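Local coordinates for periplasmic beta-glucosidase (Pseudomonas aeruginosa, PDB 6R5T), which probably hydrolyses terminal, non-reducing beta-D-glucosyl residues with release of beta-D-glucose, as a periplasmic member of glycoside hydrolase family 3, at residues Leu23-Val28 against Val46-Asn51; Leu70-Phe75 against Asp316-Lys321; Leu74-Asp79 against Gly118-Phe123; Leu251-His256 against Val283-Asn288. The protein carries 1 engineered substitution. One frame throughout, in Å; residues are numbered along the deposited sequence.

Contact 1 of 4, residues Leu23-Val28 against Val46-Asn51. With GAL (beta-D-galactopyranose), chain C.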
# COMPACT_ATOMS: atom_id res chain seq x y z
N LEU A 23 26.56 -27.92 2.73
CA LEU A 23 25.47 -26.96 2.41
C LEU A 23 24.43 -26.96 3.53
O LEU A 23 23.48 -26.15 3.46
CB LEU A 23 24.84 -27.32 1.07
CG LEU A 23 25.83 -27.56 -0.08
CD1 LEU A 23 25.06 -27.82 -1.34
CD2 LEU A 23 26.81 -26.40 -0.23
N ARG A 24 24.59 -27.80 4.54
CA ARG A 24 23.55 -27.99 5.55
C ARG A 24 23.81 -27.10 6.75
O ARG A 24 24.88 -27.22 7.39
CB ARG A 24 23.52 -29.45 5.98
CG ARG A 24 22.37 -29.77 6.88
CD ARG A 24 22.29 -31.27 7.07
NE ARG A 24 21.26 -31.64 8.01
CZ ARG A 24 21.37 -32.58 8.94
NH1 ARG A 24 22.50 -33.24 9.07
NH2 ARG A 24 20.36 -32.85 9.75
N LEU A 25 22.87 -26.17 7.01
CA LEU A 25 22.93 -25.24 8.15
C LEU A 25 21.78 -25.58 9.09
O LEU A 25 20.63 -25.51 8.66
CB LEU A 25 22.81 -23.83 7.60
CG LEU A 25 22.56 -22.73 8.61
CD1 LEU A 25 23.71 -22.62 9.57
CD2 LEU A 25 22.36 -21.38 7.87
N VAL A 26 22.09 -25.94 10.32
CA VAL A 26 21.05 -26.44 11.25
C VAL A 26 21.23 -25.85 12.64
O VAL A 26 22.30 -25.38 12.98
CB VAL A 26 21.06 -27.98 11.33
CG1 VAL A 26 20.54 -28.60 10.06
CG2 VAL A 26 22.44 -28.49 11.65
N SER A 27 20.16 -25.93 13.42
CA SER A 27 20.16 -25.52 14.85
C SER A 27 19.71 -26.72 15.67
O SER A 27 18.89 -27.50 15.19
CB SER A 27 19.24 -24.36 15.10
OG SER A 27 17.93 -24.66 14.66
N VAL A 28 20.13 -26.76 16.92
CA VAL A 28 19.60 -27.74 17.90
C VAL A 28 18.14 -27.38 18.16
O VAL A 28 17.84 -26.20 18.41
CB VAL A 28 20.39 -27.76 19.19
CG1 VAL A 28 19.78 -28.74 20.18
CG2 VAL A 28 21.82 -28.10 18.93
N VAL A 46 27.17 -32.09 8.24
CA VAL A 46 26.76 -30.72 8.68
C VAL A 46 27.79 -29.71 8.23
O VAL A 46 28.97 -29.90 8.48
CB VAL A 46 26.57 -30.66 10.20
CG1 VAL A 46 26.17 -29.25 10.65
CG2 VAL A 46 25.57 -31.70 10.67
N GLY A 47 27.36 -28.57 7.68
CA GLY A 47 28.28 -27.53 7.24
C GLY A 47 28.40 -26.41 8.26
O GLY A 47 29.47 -25.83 8.41
N ALA A 48 27.29 -26.09 8.95
CA ALA A 48 27.29 -24.98 9.89
C ALA A 48 26.11 -25.07 10.82
O ALA A 48 25.15 -25.79 10.56
CB ALA A 48 27.25 -23.68 9.11
N ILE A 49 26.25 -24.34 11.92
CA ILE A 49 25.29 -24.37 13.02
C ILE A 49 24.82 -22.93 13.20
O ILE A 49 25.64 -22.01 13.07
CB ILE A 49 25.98 -24.89 14.28
CG1 ILE A 49 26.50 -26.31 14.08
CG2 ILE A 49 25.07 -24.79 15.49
CD1 ILE A 49 25.45 -27.31 13.89
N PHE A 50 23.57 -22.77 13.58
CA PHE A 50 23.13 -21.47 14.14
C PHE A 50 22.45 -21.72 15.48
O PHE A 50 21.94 -22.82 15.72
CB PHE A 50 22.26 -20.70 13.15
CG PHE A 50 20.92 -21.29 12.80
CD1 PHE A 50 20.83 -22.36 11.93
CD2 PHE A 50 19.75 -20.79 13.34
CE1 PHE A 50 19.63 -22.92 11.56
CE2 PHE A 50 18.54 -21.39 13.02
CZ PHE A 50 18.47 -22.43 12.12
N ASN A 51 22.44 -20.66 16.30
CA ASN A 51 21.74 -20.58 17.61
C ASN A 51 22.46 -21.38 18.70
O ASN A 51 21.87 -21.50 19.77
CB ASN A 51 20.28 -21.02 17.48
CG ASN A 51 19.37 -19.97 16.87
OD1 ASN A 51 19.78 -18.84 16.66
ND2 ASN A 51 18.15 -20.37 16.53
C1 GAL C . 14.50 -18.11 12.56
C2 GAL C . 15.58 -18.01 13.65
C3 GAL C . 15.05 -18.71 14.91
C4 GAL C . 13.73 -18.02 15.32
C5 GAL C . 12.76 -18.05 14.12
C6 GAL C . 11.48 -17.27 14.41
O2 GAL C . 16.77 -18.64 13.19
O3 GAL C . 16.03 -18.55 15.95
O4 GAL C . 14.11 -16.66 15.64
O5 GAL C . 13.33 -17.40 12.94
O6 GAL C . 10.65 -17.28 13.23
O HOH W 1 21.84 -24.54 17.79
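Strands 24-26 and 48-50 run parallel, their axes 4.7 Å apart at closest approach and inclined by 25°, with Leu25 paired to Ala48 and Val26 to Ile49. The ladder starts with a fork: Arg24 O accepts from both Gly47 N, at 2.8 Å, and Ala48 N, each lying in the carbonyl plane. Val26 then bonds twice to the same neighbour, its N to Ala48 O and its O receiving Phe50 N at 3.0 Å. Leu25 and Ala48 share one face of the sheet, where Leu25 CD1 touches Ala48 CB and also meets the edge of the Phe50 ring at CD1, 3.7 Å away. On the other face Val26 CG2 touches both Val46 CG1 and Ile49 CD1. Phe50 holds CG in the crowded position between its backbone N and carbonyl carbon (chi1 66°), which swings the ring back over the neighbouring strand. Ser27 CB sits over the centre of that ring, 3.7 Å from the centroid, in a CH-pi contact. Past the paired strands, a water accepts from Val28 N and donates to Phe50 O. The guanidinium of Arg24 turns to Asp290 and Asp40 in salt bridges. Asn51 ND2 donates to galactose O3 at 2.9 Å, so this beta-alpha-beta unit delivers pocket residues Phe50 and Asn51 from the C-terminal end of its second strand, with the Phe50 ring packed against Leu25 and Ser27.

Contact 2 of 4, residues Leu70-Phe75 against Asp316-Lys321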
# COMPACT_ATOMS: atom_id res chain seq x y z
N LEU A 70 37.30 -35.89 6.60
CA LEU A 70 38.09 -34.70 6.18
C LEU A 70 38.27 -33.63 7.27
O LEU A 70 39.11 -32.76 7.06
CB LEU A 70 37.45 -34.09 4.92
CG LEU A 70 37.55 -34.96 3.67
CD1 LEU A 70 36.79 -34.34 2.51
CD2 LEU A 70 39.00 -35.18 3.29
N LYS A 71 37.53 -33.70 8.36
CA LYS A 71 37.68 -32.80 9.52
C LYS A 71 37.47 -31.34 9.07
O LYS A 71 38.19 -30.48 9.53
CB LYS A 71 39.05 -33.02 10.18
CG LYS A 71 39.22 -34.50 10.57
CD LYS A 71 40.58 -34.93 11.01
CE LYS A 71 40.61 -36.42 11.30
NZ LYS A 71 40.48 -37.21 10.06
N ILE A 72 36.51 -31.10 8.19
CA ILE A 72 36.22 -29.71 7.74
C ILE A 72 35.51 -29.02 8.90
O ILE A 72 34.47 -29.49 9.35
CB ILE A 72 35.38 -29.70 6.45
CG1 ILE A 72 36.14 -30.34 5.28
CG2 ILE A 72 34.96 -28.28 6.13
CD1 ILE A 72 35.31 -30.55 4.07
N PRO A 73 36.04 -27.88 9.40
CA PRO A 73 35.45 -27.21 10.55
C PRO A 73 34.08 -26.60 10.23
O PRO A 73 33.79 -26.29 9.07
CB PRO A 73 36.39 -26.08 10.87
CG PRO A 73 37.02 -25.77 9.57
CD PRO A 73 37.20 -27.13 8.89
N LEU A 74 33.27 -26.54 11.27
CA LEU A 74 31.97 -25.82 11.19
C LEU A 74 32.26 -24.34 11.26
O LEU A 74 33.28 -23.93 11.83
CB LEU A 74 31.12 -26.22 12.40
CG LEU A 74 30.77 -27.69 12.45
CD1 LEU A 74 30.34 -28.05 13.85
CD2 LEU A 74 29.69 -28.03 11.44
N PHE A 75 31.31 -23.55 10.75
CA PHE A 75 31.13 -22.19 11.30
C PHE A 75 29.84 -22.13 12.12
O PHE A 75 28.91 -22.94 11.93
CB PHE A 75 31.25 -21.11 10.23
CG PHE A 75 30.10 -20.96 9.28
CD1 PHE A 75 28.91 -20.36 9.67
CD2 PHE A 75 30.21 -21.34 7.96
CE1 PHE A 75 27.88 -20.18 8.76
CE2 PHE A 75 29.18 -21.19 7.05
CZ PHE A 75 28.01 -20.60 7.45
N ASP A 316 31.53 -22.03 -2.22
CA ASP A 316 31.19 -20.81 -1.47
C ASP A 316 31.25 -21.08 0.03
O ASP A 316 31.71 -20.19 0.78
CB ASP A 316 29.84 -20.26 -1.95
CG ASP A 316 29.81 -19.69 -3.35
OD1 ASP A 316 30.90 -19.52 -3.93
OD2 ASP A 316 28.67 -19.46 -3.86
N VAL A 317 30.79 -22.25 0.49
CA VAL A 317 30.86 -22.54 1.94
C VAL A 317 32.34 -22.62 2.36
O VAL A 317 32.72 -22.05 3.39
CB VAL A 317 30.09 -23.83 2.26
CG1 VAL A 317 30.33 -24.23 3.71
CG2 VAL A 317 28.60 -23.62 1.99
N LEU A 318 33.15 -23.36 1.58
CA LEU A 318 34.56 -23.58 1.94
C LEU A 318 35.29 -22.25 1.92
O LEU A 318 36.11 -22.01 2.82
CB LEU A 318 35.17 -24.59 0.96
CG LEU A 318 34.59 -26.01 1.02
CD1 LEU A 318 35.33 -26.87 -0.00
CD2 LEU A 318 34.65 -26.62 2.40
N ALA A 319 34.97 -21.40 0.99
CA ALA A 319 35.66 -20.10 0.88
C ALA A 319 35.30 -19.23 2.09
O ALA A 319 36.15 -18.52 2.57
CB ALA A 319 35.31 -19.42 -0.40
N ALA A 320 34.07 -19.28 2.59
CA ALA A 320 33.71 -18.53 3.80
C ALA A 320 34.51 -19.03 4.99
O ALA A 320 35.03 -18.23 5.79
CB ALA A 320 32.23 -18.63 4.06
N LYS A 321 34.63 -20.34 5.13
CA LYS A 321 35.39 -20.91 6.26
C LYS A 321 36.86 -20.52 6.14
O LYS A 321 37.48 -20.27 7.19
CB LYS A 321 35.20 -22.41 6.23
CG LYS A 321 33.77 -22.82 6.56
CD LYS A 321 33.53 -24.32 6.53
CE LYS A 321 32.13 -24.65 6.99
NZ LYS A 321 31.89 -26.10 7.13
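Lys321 reaches from helix 307-323 to the loop that leads into strand 75-78, and its side chain makes the largest contribution, hydrogen bond included. The CB bond points at the loop, and CG lies anti to the carbonyl carbon (chi1 -68°), 4.1 Å from Phe75 CD2. Beyond CG the chain is extended, crossing the Phe75 side chain at about a right angle. CD passes 3.2 Å from Pro73 O. CE lies close to the same oxygen and also packs 3.9 Å from Phe75 CD2. The ammonium nitrogen NZ completes the approach, donating to Pro73 O at 2.7 Å in the plane of the carbonyl, while Ile72 CG2 rests against it at 3.9 Å. One turn earlier on the helix, Leu318 CD2 meets Ile72 CG2 at 4.1 Å, the two side chains crossing at about a right angle. Gln22 OE1 and Gly47 O also accept from Lys321 NZ, so three oxygens grip the amine. Phe75 N is buried without a partner. A buried ammonium held by neutral oxygens, two of them backbone carbonyls, would have its charge dispersed over their dipoles, and it ties the helix to the loops preceding strands 48-50 and 75-78.

Contact 3 of 4, residues Leu74-Asp79 against Gly118-Phe123. With BGC (beta-D-glucopyranose), chain B.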
# COMPACT_ATOMS: atom_id res chain seq x y z
N LEU A 74 33.27 -26.54 11.27
CA LEU A 74 31.97 -25.82 11.19
C LEU A 74 32.26 -24.34 11.26
O LEU A 74 33.28 -23.93 11.83
CB LEU A 74 31.12 -26.22 12.40
CG LEU A 74 30.77 -27.69 12.45
CD1 LEU A 74 30.34 -28.05 13.85
CD2 LEU A 74 29.69 -28.03 11.44
N PHE A 75 31.31 -23.55 10.75
CA PHE A 75 31.13 -22.19 11.30
C PHE A 75 29.84 -22.13 12.12
O PHE A 75 28.91 -22.94 11.93
CB PHE A 75 31.25 -21.11 10.23
CG PHE A 75 30.10 -20.96 9.28
CD1 PHE A 75 28.91 -20.36 9.67
CD2 PHE A 75 30.21 -21.34 7.96
CE1 PHE A 75 27.88 -20.18 8.76
CE2 PHE A 75 29.18 -21.19 7.05
CZ PHE A 75 28.01 -20.60 7.45
N HIS A 76 29.80 -21.16 13.02
CA HIS A 76 28.67 -20.96 13.96
C HIS A 76 28.12 -19.56 13.78
O HIS A 76 28.91 -18.59 13.84
CB HIS A 76 29.12 -21.19 15.42
CG HIS A 76 29.30 -22.62 15.74
ND1 HIS A 76 30.45 -23.31 15.37
CD2 HIS A 76 28.48 -23.53 16.36
CE1 HIS A 76 30.28 -24.57 15.74
NE2 HIS A 76 29.13 -24.73 16.36
N ALA A 77 26.81 -19.48 13.58
CA ALA A 77 26.13 -18.20 13.33
C ALA A 77 25.08 -17.92 14.39
O ALA A 77 24.56 -18.84 15.04
CB ALA A 77 25.57 -18.20 11.93
N TYR A 78 24.72 -16.64 14.46
CA TYR A 78 23.63 -16.16 15.33
C TYR A 78 23.09 -14.84 14.80
O TYR A 78 23.67 -14.22 13.95
CB TYR A 78 24.17 -16.03 16.74
CG TYR A 78 23.18 -15.89 17.87
CD1 TYR A 78 22.03 -16.65 17.94
CD2 TYR A 78 23.45 -15.00 18.89
CE1 TYR A 78 21.15 -16.54 19.01
CE2 TYR A 78 22.59 -14.89 19.98
CZ TYR A 78 21.45 -15.67 20.03
OH TYR A 78 20.61 -15.60 21.10
N ASP A 79 21.94 -14.46 15.32
CA ASP A 79 21.19 -13.21 15.00
C ASP A 79 21.68 -12.14 15.98
O ASP A 79 20.99 -11.79 16.92
CB ASP A 79 19.70 -13.50 15.07
CG ASP A 79 19.17 -14.27 13.86
OD1 ASP A 79 19.34 -13.74 12.73
OD2 ASP A 79 18.57 -15.36 14.03
N GLY A 118 32.70 -17.42 20.69
CA GLY A 118 32.98 -18.47 19.70
C GLY A 118 32.19 -18.36 18.42
O GLY A 118 32.41 -19.17 17.49
N LEU A 119 31.31 -17.36 18.30
CA LEU A 119 30.60 -17.18 17.01
C LEU A 119 31.48 -16.62 15.90
O LEU A 119 32.30 -15.74 16.12
CB LEU A 119 29.40 -16.25 17.26
CG LEU A 119 28.32 -16.91 18.11
CD1 LEU A 119 27.42 -15.84 18.74
CD2 LEU A 119 27.52 -17.96 17.32
N ASP A 120 31.22 -17.07 14.66
CA ASP A 120 31.97 -16.65 13.46
C ASP A 120 31.15 -15.72 12.58
O ASP A 120 31.73 -15.12 11.69
CB ASP A 120 32.30 -17.84 12.57
CG ASP A 120 33.01 -18.99 13.27
OD1 ASP A 120 34.13 -18.72 13.78
OD2 ASP A 120 32.41 -20.07 13.42
N MET A 121 29.82 -15.69 12.74
CA MET A 121 28.94 -15.04 11.74
C MET A 121 27.69 -14.49 12.43
O MET A 121 27.13 -15.13 13.32
CB MET A 121 28.55 -16.02 10.65
CG MET A 121 27.55 -15.40 9.66
SD MET A 121 26.93 -16.62 8.44
CE MET A 121 28.39 -16.80 7.44
N SER A 122 27.28 -13.31 12.00
CA SER A 122 25.94 -12.79 12.35
C SER A 122 25.08 -12.69 11.10
O SER A 122 25.54 -12.21 10.07
CB SER A 122 26.02 -11.46 13.04
OG SER A 122 24.68 -11.05 13.40
N PHE A 123 23.80 -13.01 11.29
CA PHE A 123 22.78 -12.69 10.27
C PHE A 123 22.39 -11.22 10.46
O PHE A 123 21.37 -10.93 11.09
CB PHE A 123 21.61 -13.64 10.45
CG PHE A 123 21.96 -15.10 10.34
CD1 PHE A 123 22.75 -15.59 9.32
CD2 PHE A 123 21.45 -15.99 11.26
CE1 PHE A 123 23.03 -16.95 9.27
CE2 PHE A 123 21.74 -17.33 11.20
CZ PHE A 123 22.51 -17.80 10.19
C2 BGC B . 16.96 -14.45 10.88
C3 BGC B . 16.69 -15.97 10.87
C4 BGC B . 15.22 -16.14 11.32
C5 BGC B . 14.35 -15.42 10.27
C6 BGC B . 12.88 -15.45 10.60
C1 BGC B . 15.96 -13.76 9.94
O1 BGC B . 16.21 -12.40 10.11
O2 BGC B . 18.27 -14.09 10.47
O3 BGC B . 17.56 -16.60 11.84
O4 BGC B . 14.92 -17.55 11.31
O5 BGC B . 14.63 -14.05 10.34
O6 BGC B . 12.14 -14.79 9.57
O HOH W 2 33.07 -22.24 14.74
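His76 O accepts twice between these parallel strands: Asp120 N reaches it at 2.9 Å in the carbonyl plane, and Met121 N adds a weak second bond. The peptide N of His76 is taken by Asp120 OD2, also at 2.9 Å, on the carboxylate's anti lone pair. A water lies within hydrogen-bonding distance of that same oxygen and of His76 ND1, while Asp120 OD1 forms a salt bridge with Arg333. Farther along, Tyr78 N donates to Met121 O and Tyr78 O accepts from Phe123 N. Ser122 OG turns to Val80 O. Between the apolar groups, Met121 is bent at its last torsion (chi3 -72°), bringing CE to 3.7 Å from Phe75 CE1, with the sulfur oblique to the ring in a Met-aromatic contact. Ala77 CB packs 3.5 Å from Phe123 CZ. Asp79 grips glucose with both oxygens: OD1 accepts from O2 at 2.5 Å and OD2 from O3 at 2.7 Å, while Asp79 CG lies at the edge of the Phe123 ring, in the ring's plane. Neighbouring parallel strands that carry sugar-binding residues just past their C-terminal ends are the hallmark of a TIM-barrel glycosidase, here at the glucose subsite of family 3.

Contact 4 of 4, residues Leu251-His256 against Val283-Asn288. Engineered in segment 251-256: Asn255 (natural residue Asp). With BGC (beta-D-glucopyranose), chain B; GAL (beta-D-galactopyranose), chain C.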
# COMPACT_ATOMS: atom_id res chain seq x y z
N LEU A 251 28.90 -16.20 -0.01
CA LEU A 251 28.00 -17.30 0.31
C LEU A 251 26.54 -16.80 0.33
O LEU A 251 26.25 -15.80 1.05
CB LEU A 251 28.39 -17.83 1.68
CG LEU A 251 27.56 -18.98 2.21
CD1 LEU A 251 27.69 -20.19 1.31
CD2 LEU A 251 27.96 -19.31 3.64
N THR A 252 25.65 -17.46 -0.39
CA THR A 252 24.20 -17.20 -0.22
C THR A 252 23.59 -18.21 0.74
O THR A 252 23.82 -19.45 0.62
CB THR A 252 23.50 -17.16 -1.56
OG1 THR A 252 23.77 -18.39 -2.24
CG2 THR A 252 23.98 -16.01 -2.43
N ILE A 253 22.77 -17.75 1.66
CA ILE A 253 22.15 -18.60 2.69
C ILE A 253 20.65 -18.43 2.56
O ILE A 253 20.18 -17.29 2.58
CB ILE A 253 22.63 -18.21 4.09
CG1 ILE A 253 24.15 -18.18 4.16
CG2 ILE A 253 21.98 -19.09 5.13
CD1 ILE A 253 24.71 -17.76 5.50
N SER A 254 19.93 -19.54 2.50
CA SER A 254 18.46 -19.51 2.52
C SER A 254 18.00 -19.04 3.90
O SER A 254 18.68 -19.14 4.93
CB SER A 254 17.86 -20.84 2.20
OG SER A 254 17.75 -21.60 3.38
N ASN A 255 16.78 -18.55 3.91
CA ASN A 255 16.12 -18.28 5.18
C ASN A 255 15.56 -19.59 5.73
O ASN A 255 15.65 -20.70 5.13
CB ASN A 255 15.10 -17.17 4.92
CG ASN A 255 15.04 -16.16 6.03
OD1 ASN A 255 14.81 -16.56 7.16
ND2 ASN A 255 15.21 -14.87 5.67
N HIS A 256 14.88 -19.47 6.83
CA HIS A 256 14.59 -20.62 7.69
C HIS A 256 13.42 -21.43 7.12
O HIS A 256 12.31 -20.91 7.09
CB HIS A 256 14.31 -20.05 9.07
CG HIS A 256 14.18 -21.11 10.07
ND1 HIS A 256 13.14 -22.02 10.06
CD2 HIS A 256 15.00 -21.46 11.10
CE1 HIS A 256 13.32 -22.89 11.04
NE2 HIS A 256 14.43 -22.54 11.71
N VAL A 283 20.95 -20.38 -4.46
CA VAL A 283 21.00 -20.53 -2.98
C VAL A 283 22.05 -21.59 -2.63
O VAL A 283 21.89 -22.73 -3.12
CB VAL A 283 19.63 -20.90 -2.43
CG1 VAL A 283 19.73 -21.18 -0.95
CG2 VAL A 283 18.61 -19.81 -2.71
N ASP A 284 23.08 -21.22 -1.90
CA ASP A 284 24.20 -22.16 -1.60
C ASP A 284 23.88 -23.01 -0.38
O ASP A 284 24.12 -24.25 -0.41
CB ASP A 284 25.50 -21.41 -1.35
CG ASP A 284 26.03 -20.64 -2.53
OD1 ASP A 284 25.70 -20.98 -3.73
OD2 ASP A 284 26.78 -19.70 -2.27
N MET A 285 23.39 -22.41 0.68
CA MET A 285 23.30 -23.10 1.97
C MET A 285 21.83 -23.12 2.38
O MET A 285 21.07 -22.10 2.22
CB MET A 285 24.24 -22.43 2.97
CG MET A 285 24.06 -22.83 4.36
SD MET A 285 25.58 -22.27 5.26
CE MET A 285 26.47 -23.84 5.37
N ASN A 286 21.40 -24.29 2.81
CA ASN A 286 19.99 -24.63 3.13
C ASN A 286 19.78 -24.61 4.63
O ASN A 286 20.33 -25.48 5.35
CB ASN A 286 19.74 -25.99 2.49
CG ASN A 286 18.42 -26.67 2.77
OD1 ASN A 286 18.42 -27.92 2.84
ND2 ASN A 286 17.34 -25.90 2.86
N MET A 287 18.99 -23.65 5.10
CA MET A 287 18.72 -23.47 6.55
C MET A 287 17.57 -24.36 6.99
O MET A 287 16.40 -24.19 6.53
CB MET A 287 18.49 -21.99 6.88
CG MET A 287 18.37 -21.68 8.33
SD MET A 287 18.25 -19.84 8.48
CE MET A 287 19.16 -19.51 9.97
N ASN A 288 17.90 -25.27 7.89
CA ASN A 288 17.06 -26.10 8.78
C ASN A 288 16.21 -27.17 8.08
O ASN A 288 16.03 -28.18 8.72
CB ASN A 288 16.28 -25.21 9.74
CG ASN A 288 16.44 -25.72 11.16
OD1 ASN A 288 17.54 -26.02 11.67
ND2 ASN A 288 15.29 -25.94 11.76
C2 BGC B . 16.96 -14.45 10.88
C3 BGC B . 16.69 -15.97 10.87
C4 BGC B . 15.22 -16.14 11.32
C5 BGC B . 14.35 -15.42 10.27
C6 BGC B . 12.88 -15.45 10.60
C1 BGC B . 15.96 -13.76 9.94
O1 BGC B . 16.21 -12.40 10.11
O2 BGC B . 18.27 -14.09 10.47
O3 BGC B . 17.56 -16.60 11.84
O4 BGC B . 14.92 -17.55 11.31
O5 BGC B . 14.63 -14.05 10.34
O6 BGC B . 12.14 -14.79 9.57
C1 GAL C . 14.50 -18.11 12.56
C2 GAL C . 15.58 -18.01 13.65
C3 GAL C . 15.05 -18.71 14.91
C4 GAL C . 13.73 -18.02 15.32
C5 GAL C . 12.76 -18.05 14.12
C6 GAL C . 11.48 -17.27 14.41
O2 GAL C . 16.77 -18.64 13.19
O3 GAL C . 16.03 -18.55 15.95
O4 GAL C . 14.11 -16.66 15.64
O5 GAL C . 13.33 -17.40 12.94
O6 GAL C . 10.65 -17.28 13.23
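Ser254 OG is held by two bonds: it accepts from Met287 N at 2.9 Å, almost straight (172°), and donates to a lone pair of Asn255 O. Set in the crowded position between backbone N and carbonyl carbon, it extends the ladder in place of a backbone carbonyl. Ser254 N donates to Met285 O at 2.8 Å, whereas the oxygen of the Ser254 peptide is buried without a partner. Thr252 O accepts from Met285 N at 3.0 Å, nearly along the C=O axis, and from Asp284 N through a weak bond. Asp284 N also donates to Thr252 OG1 at 2.9 Å, and that hydroxyl is hydrogen-bonded to Gly282 O as well. In return Thr252 N meets Asp284 OD2 almost straight (173°) but from above the carboxylate plane; Arg312 forms a salt bridge with the other oxygen, OD1. Asn255, an engineered replacement of the natural Asp, accepts from His256 N with OD1 and donates to Val221 O with ND2. Asn255 OD1 also comes 3.3 Å from glucose C5. His256 and Asn288 lie side by side, Asn288 CB standing over one face of the imidazole, offset toward the rim. The His256 ring also borders both sugars, with CD2 at 3.7 Å from galactose C1, and Met287 CE approaches glucose O3. Strand 251-253 pairs with 218-221 on its other side and 286-287 with 24-26, so this contact closes the barrel; helix 307-323 packs on Leu251 and Met285, and helix 235-245 on Thr252 and Val283.

In the fold
All four contacts are buried in the barrel domain, and none is a surface contact. Contacts 1, 3 and 4 join neighbouring strands: strand 48-50 of contact 1 bonds to strand 75-78 of contact 3, and strand 24-26 to strand 286-287 of contact 4. Each reaches the bound sugars at one end. Contact 2 differs, being farther from the sugars and joining a helix to a loop chiefly through one lysine, whose amine also bonds to Gly47 of contact 1. Backbone ladders dominate contacts 1 and 3, whereas contact 4 relies more on side-chain oxygens. Phe75, shared by contacts 2 and 3, touches Met285 of contact 4, and Phe123 packs on Met287 across the barrel interior.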